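Local structure of mandelate racemase/muconate lactonizing enzyme-like protein (Rubrobacter xylanophilus DSM 9941, 3CYJ) at residues V193-N196 with G197-R201. The protein belongs to the enolase superfamily, pairing a mandelate racemase/muconate lactonizing enzyme-type N-terminal domain with a TIM-barrel domain that carries a metal site. Numbering follows the deposited sequence.
With NA (sodium ion), chain E.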
loop_
_atom_site.group_PDB
_atom_site.type_symbol
_atom_site.label_atom_id
_atom_site.label_comp_id
_atom_site.label_asym_id
_atom_site.label_seq_id
_atom_site.Cartn_x
_atom_site.Cartn_y
_atom_site.Cartn_z
ATOM N N VAL A 193 23.812 -5.229 -21.797
ATOM C CA VAL A 193 23.197 -6.498 -22.276
ATOM C C VAL A 193 21.666 -6.425 -22.439
ATOM O O VAL A 193 20.981 -5.666 -21.747
ATOM C CB VAL A 193 23.650 -7.769 -21.470
ATOM C CG1 VAL A 193 25.242 -7.954 -21.500
ATOM C CG2 VAL A 193 23.092 -7.771 -20.050
ATOM N N ASP A 194 21.143 -7.229 -23.359
ATOM C CA ASP A 194 19.734 -7.283 -23.619
ATOM C C ASP A 194 19.320 -8.754 -23.618
ATOM O O ASP A 194 19.880 -9.540 -24.367
ATOM C CB ASP A 194 19.416 -6.582 -24.941
ATOM C CG ASP A 194 17.913 -6.537 -25.249
ATOM O OD1 ASP A 194 17.028 -7.059 -24.493
ATOM O OD2 ASP A 194 17.590 -6.017 -26.321
ATOM N N ALA A 195 18.329 -9.105 -22.780
ATOM C CA ALA A 195 17.915 -10.511 -22.605
ATOM C C ALA A 195 16.620 -10.793 -23.395
ATOM O O ALA A 195 16.211 -11.961 -23.560
ATOM C CB ALA A 195 17.733 -10.835 -21.117
ATOM N N ASN A 196 15.980 -9.720 -23.879
ATOM C CA ASN A 196 14.745 -9.836 -24.654
ATOM C C ASN A 196 13.758 -10.784 -23.970
ATOM O O ASN A 196 13.189 -11.692 -24.627
ATOM C CB ASN A 196 15.063 -10.325 -26.091
ATOM C CG ASN A 196 15.806 -9.265 -26.901
ATOM O OD1 ASN A 196 15.155 -8.438 -27.537
ATOM N ND2 ASN A 196 17.164 -9.215 -26.795
ATOM N N GLY A 197 13.612 -10.605 -22.656
ATOM C CA GLY A 197 12.658 -11.367 -21.837
ATOM C C GLY A 197 12.960 -12.846 -21.636
ATOM O O GLY A 197 12.061 -13.626 -21.332
ATOM N N ALA A 198 14.225 -13.230 -21.777
ATOM C CA ALA A 198 14.585 -14.644 -21.764
ATOM C C ALA A 198 14.561 -15.346 -20.414
ATOM O O ALA A 198 14.541 -16.585 -20.381
ATOM C CB ALA A 198 15.973 -14.839 -22.437
ATOM N N TYR A 199 14.634 -14.588 -19.318
ATOM C CA TYR A 199 14.777 -15.145 -17.973
ATOM C C TYR A 199 13.501 -15.166 -17.114
ATOM O O TYR A 199 12.624 -14.321 -17.269
ATOM C CB TYR A 199 15.798 -14.302 -17.172
ATOM C CG TYR A 199 17.185 -14.166 -17.777
ATOM C CD1 TYR A 199 17.863 -15.264 -18.316
ATOM C CD2 TYR A 199 17.832 -12.917 -17.777
ATOM C CE1 TYR A 199 19.178 -15.118 -18.891
ATOM C CE2 TYR A 199 19.119 -12.769 -18.268
ATOM C CZ TYR A 199 19.788 -13.856 -18.843
ATOM O OH TYR A 199 21.035 -13.636 -19.343
ATOM N N THR A 200 13.434 -16.100 -16.180
ATOM C CA THR A 200 12.514 -16.027 -15.047
ATOM C C THR A 200 13.075 -15.023 -14.080
ATOM O O THR A 200 14.207 -14.578 -14.229
ATOM C CB THR A 200 12.454 -17.386 -14.263
ATOM O OG1 THR A 200 13.756 -17.686 -13.654
ATOM C CG2 THR A 200 12.022 -18.537 -15.198
ATOM N N ARG A 201 12.304 -14.679 -13.061
ATOM C CA ARG A 201 12.669 -13.644 -12.095
ATOM C C ARG A 201 14.002 -13.926 -11.386
ATOM O O ARG A 201 14.885 -13.065 -11.354
ATOM C CB ARG A 201 11.523 -13.480 -11.040
ATOM C CG ARG A 201 10.187 -13.012 -11.615
ATOM C CD ARG A 201 9.017 -12.964 -10.612
ATOM N NE ARG A 201 7.863 -12.331 -11.290
ATOM C CZ ARG A 201 6.627 -12.201 -10.790
ATOM N NH1 ARG A 201 6.321 -12.703 -9.613
ATOM N NH2 ARG A 201 5.672 -11.638 -11.513
HETATM NA NA NA E . 15.209 -5.394 -26.353
#
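A type I' beta turn from Ala195 to Ala198 leads the chain off barrel strand 190-194, immediately after the metal ligand Asp194. Its closing bond runs from Ala198 N to Ala195 O at 3.0 Å; with an N-H...O angle of 133° and the donor above the carbonyl plane, it is far from straight. Positive phi at both Asn196 and Gly197 (47° and 69°) fits the type I' class, and glycine readily adopts such a conformation. An Asx turn precedes and overlaps it: Asn196 N donates to Asp194 OD1 over 2.9 Å, meeting the oxygen from above the carboxylate plane. The Asp194 carboxylate, its CG turned anti to the backbone N, serves two partners, OD1 taking the Asn196 N-H and OD2 binding the sodium ion at 2.5 Å. This second grip should limit the carboxylate's rotation. Across the turn, Ala195 CB packs against the Tyr199 ring, approaching it obliquely, 3.7 Å from CE2. Glu221 and Glu222 also bind the sodium, and Lys166 NZ, from strand 162-166, hydrogen-bonds to Asp194 OD2. Tyr199 stacks on Trp207 of helix 201-215, which Thr200 N-caps; the loop thus runs from the metal-binding end of strand 190-194 to this helix outside the barrel.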